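PDB 2HDW: uncharacterized protein PA2218 from Pseudomonas aeruginosa, which is uncharacterised but adopts an alpha/beta hydrolase fold and probably acts as a hydrolase on a substrate not yet identified. Local coordinates for residues Lys109-Gly114 / Pro275-Ser280; Gly103-Val108 / Cys179-Met184; Ile79-Asp84 / Asp131-Gly136. All coordinates share one frame; numbering follows the deposited sequence.

Contact 1. Residues Lys109-Gly114 / Pro275-Ser280; sequences KEQSSG and PRAVNS
Glu110 and Arg276 form a salt bridge at a largely buried contact, with Arg276 coming in from the partly exposed side. It belongs to a charged network between the loop before helix 112-122 and the loop after helix 258-267. The second loop is part of the long insertion of helices and loops between strands 197-201 and 309-314. In many alpha/beta hydrolases an insertion at this place forms a lid. Arg276 NH2 donates to Glu110 OE2 at 2.8 Å. The oxygen lies at the edge of the guanidinium, near its plane, but the arginine meets it from above the carboxylate, and the two groups are turned 82° apart. Lys109 NZ takes the same oxygen at 2.7 Å, on its syn side and from the opposite face. A chi4 of -55° bends the lysine so that NZ can reach it. Water 1 closes the bridge: it donates to Glu110 OE1 and accepts from Arg276 NE. Lys109 NZ and Arg276 NH2 lie 4.2 Å apart, and the shared carboxylate probably offsets their repulsion. Nearby acids probably help, among them Asp57 beside Arg276.

Gln111, at the N-cap position of helix 112-122, holds OE1 3.3 Å from Ala277 CB; Gln111 OE1 also accepts from Val108 N. Its NE2 bonds weakly to Ser280 OG; the stronger partners are Gly272 O for NE2 and Tyr267 O for OG. Tyr266 and Tyr267 of helix 258-267 pack on Gln111, while Lys109 rests on Ala129 of strand 126-130.

Contact 2. Residues Gly103-Val108 / Cys179-Met184; sequences GPFGAV and CGWGGM
Gly103 CA lies 3.6 Å from Trp181 CB, where the loop after strand 96-102 meets the strand-turn-helix of the nucleophile elbow. Cys179 sits at the elbow position, with a positive phi of 53°, where relatives of the alpha/beta hydrolase fold carry their nucleophile. Positive phi at Gly103 and a cis peptide to Pro104 turn the loop along the start of helix 180-191. Pro104 presses on Cys179, CB to CB at 3.4 Å, a tight fit. Its ring also touches SG, and Tyr348 of helix 346-349 packs on both residues.

Phe105 follows. Its CB comes to 3.7 Å from Gly180 CA, an approach that depends on Gly180 having no side chain. Its N and CA face the edge of the Trp181 indole, with Phe105 CA 3.5 Å from Trp181 CD1. Chi1 sets CG anti to the backbone N (-179°). Ring atom CD1 of Phe105 lies 3.8 Å from Trp181 NE1. The two side chains cross at about a right angle, with ring planes inclined by 33°. Met184 CE touches Phe105 CD1 and also lies over one face of the indole, toward its rim.

Water 2 sits 2.9 Å from Cys179 SG. It donates to Phe105 O and accepts weakly from Gly180 N. This place is consistent with an oxyanion hole, which relatives build from the same two parts of the fold.

Gly106 lies within a type II turn closed by Ala107 N and Pro104 O. Gly106 N and Trp181 NE1 both donate to water 3, at 2.8 Å and 3.1 Å.

Contact 3. Residues Ile79-Asp84 / Asp131-Gly136; sequences ITLAAD and DPSYTG
Asp131 N donates to Ala82 O at 2.9 Å, nearly straight at 172°, and the touching parts run roughly antiparallel, with directions 145° apart. This bond continues the pairing of strands 80-88 and 126-130, after the backbone bonding of Asp84 with Ala129. The chain then turns away in a type II turn from Pro132 to Thr135. Pro132 O closes the turn and is gripped twice, by Thr135 N and by Thr135 OG1. Tyr134 takes the turn's positive-phi position.

Two aliphatic side chains of the first segment lie over the turn. Leu81 CD2 comes to 3.3 Å from Ser133 OG and also touches Ser133 N. Ile79 straddles the same hydroxyl: its CG2 and CD1 are each 3.5 Å from Ser133 OG. With chi2 at 180°, the isoleucine chain is extended, and Ile79 CD1 reaches onward to Tyr134 CZ, also at 3.5 Å. The Ile79 and Tyr134 side chains cross at about a right angle. Although wrapped in methyl groups, Ser133 OG has a polar partner, a hydrogen bond to Asp154 of helix 148-164.

Ser138, further along the loop, hydrogen-bonds through OG to both Asp131 O and Ala82 N, and its hydroxyl thus links the two segments.

The Asp131 carboxylate is buried. Lys109 forms a salt bridge with its OD2, which also accepts from Glu137 N. Asp84 OD2 lies 6.5 Å from Asp131 OD2, and Asp84 has a salt bridge of its own to Lys58. Such pairing probably keeps both acids ionised despite their burial.

Overall arrangement
All three contacts belong to one alpha/beta hydrolase domain. Their centres are 10 to 13 Å apart. In chain order the segments are 79-84, 103-108, 109-114, 131-136, 179-184 and 275-280, and each pair of contacts interleaves. The chain passes directly from contact 2 into contact 1 at Val108-Lys109. Segments 103-108, 131-136 and 179-184 follow the C-terminal ends of neighbouring parallel strands 96-102, 126-130 and 173-178, the edge where this fold usually holds its active site. Lys109 CD packs on Ala83 CA, joining contacts 1 and 3. Asn279 probably hydrogen-bonds Gly106, joining contact 1 to contact 2. Trp181 CZ2 packs 3.3 Å from Pro132 CG, joining contacts 2 and 3.

Contact 1. Residues Lys109-Gly114 / Pro275-Ser280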
# COMPACT_ATOMS: atom_id res chain seq x y z
N LYS A 109 4.91 -0.89 7.34
CA LYS A 109 5.85 0.17 7.00
C LYS A 109 7.33 -0.21 7.08
O LYS A 109 8.16 0.44 6.46
CB LYS A 109 5.60 1.39 7.90
CG LYS A 109 5.83 1.13 9.39
CD LYS A 109 5.31 2.29 10.23
CE LYS A 109 5.67 2.14 11.71
NZ LYS A 109 5.20 0.85 12.30
N GLU A 110 7.66 -1.24 7.85
CA GLU A 110 9.06 -1.64 7.96
C GLU A 110 9.54 -2.40 6.72
O GLU A 110 10.73 -2.66 6.55
CB GLU A 110 9.28 -2.51 9.21
CG GLU A 110 9.07 -1.77 10.54
CD GLU A 110 7.60 -1.57 10.88
OE1 GLU A 110 6.72 -2.15 10.20
OE2 GLU A 110 7.31 -0.83 11.85
N GLN A 111 8.60 -2.74 5.84
CA GLN A 111 8.94 -3.46 4.63
C GLN A 111 9.10 -2.51 3.44
O GLN A 111 9.68 -1.43 3.59
CB GLN A 111 7.89 -4.57 4.39
CG GLN A 111 7.92 -5.62 5.51
CD GLN A 111 6.73 -6.57 5.50
OE1 GLN A 111 5.57 -6.14 5.43
NE2 GLN A 111 7.01 -7.87 5.61
N SER A 112 8.59 -2.89 2.27
CA SER A 112 8.74 -2.08 1.07
C SER A 112 8.40 -0.58 1.12
O SER A 112 9.17 0.24 0.62
CB SER A 112 7.96 -2.72 -0.08
OG SER A 112 8.33 -2.13 -1.32
N SER A 113 7.26 -0.21 1.70
CA SER A 113 6.90 1.20 1.76
C SER A 113 7.97 2.02 2.49
O SER A 113 8.28 3.14 2.09
CB SER A 113 5.53 1.40 2.43
OG SER A 113 5.49 0.88 3.75
N GLY A 114 8.53 1.44 3.54
CA GLY A 114 9.57 2.13 4.29
C GLY A 114 10.80 2.33 3.43
O GLY A 114 11.41 3.41 3.46
N PRO A 275 7.59 -9.63 11.62
CA PRO A 275 6.58 -10.25 12.49
C PRO A 275 5.19 -9.65 12.56
O PRO A 275 4.22 -10.37 12.82
CB PRO A 275 7.27 -10.28 13.85
CG PRO A 275 8.17 -9.08 13.80
CD PRO A 275 8.75 -9.18 12.41
N ARG A 276 5.06 -8.34 12.33
CA ARG A 276 3.74 -7.72 12.41
C ARG A 276 2.95 -7.74 11.10
O ARG A 276 1.75 -7.46 11.10
CB ARG A 276 3.86 -6.28 12.92
CG ARG A 276 4.37 -6.19 14.37
CD ARG A 276 4.16 -4.79 14.95
NE ARG A 276 4.98 -3.77 14.32
CZ ARG A 276 6.23 -3.49 14.67
NH1 ARG A 276 6.81 -4.16 15.66
NH2 ARG A 276 6.91 -2.55 14.03
N ALA A 277 3.59 -8.11 10.00
CA ALA A 277 2.91 -8.14 8.71
C ALA A 277 1.97 -9.32 8.52
O ALA A 277 2.29 -10.46 8.88
CB ALA A 277 3.94 -8.12 7.57
N VAL A 278 0.80 -9.03 7.95
CA VAL A 278 -0.19 -10.06 7.65
C VAL A 278 0.44 -11.08 6.71
O VAL A 278 0.32 -12.30 6.90
CB VAL A 278 -1.43 -9.46 6.94
CG1 VAL A 278 -2.18 -10.55 6.16
CG2 VAL A 278 -2.35 -8.81 7.96
N ASN A 279 1.13 -10.59 5.69
CA ASN A 279 1.75 -11.46 4.71
C ASN A 279 2.91 -12.29 5.25
O ASN A 279 3.27 -13.31 4.66
CB ASN A 279 2.18 -10.65 3.49
CG ASN A 279 1.01 -9.97 2.80
OD1 ASN A 279 -0.13 -10.43 2.93
ND2 ASN A 279 1.27 -8.89 2.08
N SER A 280 3.49 -11.87 6.37
CA SER A 280 4.59 -12.62 6.95
C SER A 280 4.13 -13.66 7.96
O SER A 280 4.41 -13.55 9.15
CB SER A 280 5.60 -11.67 7.62
OG SER A 280 6.39 -10.98 6.66
O HOH W 1 4.44 -2.42 11.87

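Contact 2. Residues Gly103-Val108 / Cys179-Met184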
# COMPACT_ATOMS: atom_id res chain seq x y z
N GLY A 103 1.51 0.49 1.14
CA GLY A 103 1.59 -0.78 0.44
C GLY A 103 2.87 -1.53 0.78
O GLY A 103 3.79 -0.94 1.35
N PRO A 104 2.95 -2.84 0.47
CA PRO A 104 1.91 -3.66 -0.17
C PRO A 104 0.71 -3.90 0.74
O PRO A 104 0.75 -3.60 1.93
CB PRO A 104 2.63 -4.96 -0.49
CG PRO A 104 4.06 -4.52 -0.69
CD PRO A 104 4.25 -3.53 0.44
N PHE A 105 -0.35 -4.46 0.17
CA PHE A 105 -1.56 -4.78 0.93
C PHE A 105 -1.22 -5.99 1.80
O PHE A 105 -0.96 -7.08 1.29
CB PHE A 105 -2.70 -5.14 -0.04
CG PHE A 105 -3.99 -5.46 0.64
CD1 PHE A 105 -4.80 -4.45 1.16
CD2 PHE A 105 -4.42 -6.79 0.76
CE1 PHE A 105 -6.01 -4.75 1.78
CE2 PHE A 105 -5.63 -7.10 1.37
CZ PHE A 105 -6.43 -6.08 1.89
N GLY A 106 -1.24 -5.81 3.12
CA GLY A 106 -0.91 -6.91 4.01
C GLY A 106 0.54 -6.82 4.46
O GLY A 106 1.07 -7.74 5.09
N ALA A 107 1.18 -5.70 4.15
CA ALA A 107 2.56 -5.46 4.53
C ALA A 107 2.58 -4.29 5.50
O ALA A 107 1.60 -3.55 5.61
CB ALA A 107 3.40 -5.13 3.30
N VAL A 108 3.69 -4.14 6.22
CA VAL A 108 3.82 -3.03 7.17
C VAL A 108 4.89 -2.06 6.71
O VAL A 108 5.70 -2.37 5.82
CB VAL A 108 4.16 -3.54 8.59
CG1 VAL A 108 2.98 -4.31 9.15
CG2 VAL A 108 5.41 -4.43 8.55
N CYS A 179 1.88 -2.28 -4.82
CA CYS A 179 1.12 -3.52 -4.81
C CYS A 179 -0.38 -3.23 -4.63
O CYS A 179 -0.95 -2.41 -5.35
CB CYS A 179 1.65 -4.40 -3.66
SG CYS A 179 1.19 -6.15 -3.70
N GLY A 180 -1.00 -3.89 -3.66
CA GLY A 180 -2.42 -3.69 -3.41
C GLY A 180 -2.81 -2.25 -3.11
O GLY A 180 -3.94 -1.84 -3.38
N TRP A 181 -1.89 -1.46 -2.57
CA TRP A 181 -2.21 -0.08 -2.27
C TRP A 181 -2.08 0.84 -3.48
O TRP A 181 -2.35 2.04 -3.40
CB TRP A 181 -1.38 0.42 -1.10
CG TRP A 181 -1.97 -0.05 0.19
CD1 TRP A 181 -1.93 -1.33 0.70
CD2 TRP A 181 -2.77 0.71 1.09
NE1 TRP A 181 -2.68 -1.40 1.86
CE2 TRP A 181 -3.21 -0.16 2.12
CE3 TRP A 181 -3.18 2.06 1.13
CZ2 TRP A 181 -4.03 0.27 3.17
CZ3 TRP A 181 -3.99 2.48 2.17
CH2 TRP A 181 -4.41 1.59 3.18
N GLY A 182 -1.66 0.26 -4.60
CA GLY A 182 -1.56 1.03 -5.82
C GLY A 182 -3.00 1.34 -6.20
O GLY A 182 -3.32 2.43 -6.64
N GLY A 183 -3.89 0.36 -6.00
CA GLY A 183 -5.29 0.57 -6.31
C GLY A 183 -5.91 1.57 -5.35
O GLY A 183 -6.70 2.42 -5.75
N MET A 184 -5.55 1.47 -4.07
CA MET A 184 -6.07 2.38 -3.06
C MET A 184 -5.56 3.81 -3.29
O MET A 184 -6.28 4.78 -3.03
CB MET A 184 -5.67 1.91 -1.65
CG MET A 184 -6.83 1.35 -0.79
SD MET A 184 -7.49 -0.27 -1.28
CE MET A 184 -6.22 -1.37 -0.57
O HOH W 2 -0.98 -6.92 -1.94
O HOH W 3 -2.61 -3.61 4.09

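Contact 3. Residues Ile79-Asp84 / Asp131-Gly136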
# COMPACT_ATOMS: atom_id res chain seq x y z
N ILE A 79 -9.75 5.90 13.73
CA ILE A 79 -8.63 4.99 13.98
C ILE A 79 -7.32 5.76 13.92
O ILE A 79 -7.10 6.57 13.01
CB ILE A 79 -8.61 3.85 12.94
CG1 ILE A 79 -9.96 3.13 12.94
CG2 ILE A 79 -7.48 2.86 13.27
CD1 ILE A 79 -10.07 1.97 11.96
N THR A 80 -6.46 5.52 14.91
CA THR A 80 -5.15 6.18 14.97
C THR A 80 -4.12 5.28 14.30
O THR A 80 -3.98 4.11 14.64
CB THR A 80 -4.73 6.43 16.43
OG1 THR A 80 -5.69 7.31 17.05
CG2 THR A 80 -3.35 7.08 16.49
N LEU A 81 -3.40 5.85 13.33
CA LEU A 81 -2.39 5.10 12.59
C LEU A 81 -0.97 5.43 13.01
O LEU A 81 -0.69 6.53 13.48
CB LEU A 81 -2.54 5.38 11.09
CG LEU A 81 -3.95 5.25 10.50
CD1 LEU A 81 -3.91 5.64 9.03
CD2 LEU A 81 -4.47 3.83 10.66
N ALA A 82 -0.07 4.46 12.85
CA ALA A 82 1.34 4.65 13.18
C ALA A 82 2.10 4.78 11.86
O ALA A 82 1.74 4.16 10.86
CB ALA A 82 1.86 3.46 13.98
N ALA A 83 3.16 5.58 11.86
CA ALA A 83 3.94 5.77 10.65
C ALA A 83 5.37 6.21 10.91
O ALA A 83 5.70 6.67 12.01
CB ALA A 83 3.24 6.79 9.75
N ASP A 84 6.21 6.06 9.89
CA ASP A 84 7.60 6.48 9.95
C ASP A 84 7.71 7.69 9.05
O ASP A 84 7.27 7.66 7.90
CB ASP A 84 8.54 5.38 9.43
CG ASP A 84 8.70 4.23 10.40
OD1 ASP A 84 9.17 4.47 11.54
OD2 ASP A 84 8.38 3.07 10.03
N ASP A 131 1.24 2.40 8.63
CA ASP A 131 0.61 1.10 8.81
C ASP A 131 -0.90 1.32 8.66
O ASP A 131 -1.49 2.15 9.36
CB ASP A 131 0.91 0.52 10.19
CG ASP A 131 2.31 -0.03 10.29
OD1 ASP A 131 2.86 -0.46 9.25
OD2 ASP A 131 2.86 -0.06 11.42
N PRO A 132 -1.54 0.59 7.74
CA PRO A 132 -2.98 0.71 7.52
C PRO A 132 -3.77 0.41 8.79
O PRO A 132 -3.26 -0.26 9.70
CB PRO A 132 -3.25 -0.33 6.43
CG PRO A 132 -1.96 -0.34 5.65
CD PRO A 132 -0.92 -0.31 6.74
N SER A 133 -5.00 0.91 8.85
CA SER A 133 -5.88 0.68 10.00
C SER A 133 -5.92 -0.80 10.37
O SER A 133 -5.90 -1.67 9.49
CB SER A 133 -7.31 1.15 9.67
OG SER A 133 -7.43 2.57 9.74
N TYR A 134 -5.98 -1.09 11.66
CA TYR A 134 -6.05 -2.46 12.17
C TYR A 134 -4.79 -3.31 12.00
O TYR A 134 -4.79 -4.48 12.38
CB TYR A 134 -7.21 -3.23 11.52
CG TYR A 134 -8.56 -2.58 11.62
CD1 TYR A 134 -9.32 -2.64 12.79
CD2 TYR A 134 -9.11 -1.91 10.52
CE1 TYR A 134 -10.59 -2.06 12.85
CE2 TYR A 134 -10.37 -1.33 10.58
CZ TYR A 134 -11.10 -1.41 11.74
OH TYR A 134 -12.34 -0.80 11.79
N THR A 135 -3.73 -2.75 11.42
CA THR A 135 -2.50 -3.52 11.19
C THR A 135 -1.23 -2.85 11.70
O THR A 135 -1.23 -1.67 12.07
CB THR A 135 -2.30 -3.82 9.69
OG1 THR A 135 -1.96 -2.61 8.99
CG2 THR A 135 -3.58 -4.39 9.08
N GLY A 136 -0.14 -3.61 11.71
CA GLY A 136 1.14 -3.09 12.18
C GLY A 136 1.07 -2.52 13.58
O GLY A 136 0.58 -3.17 14.50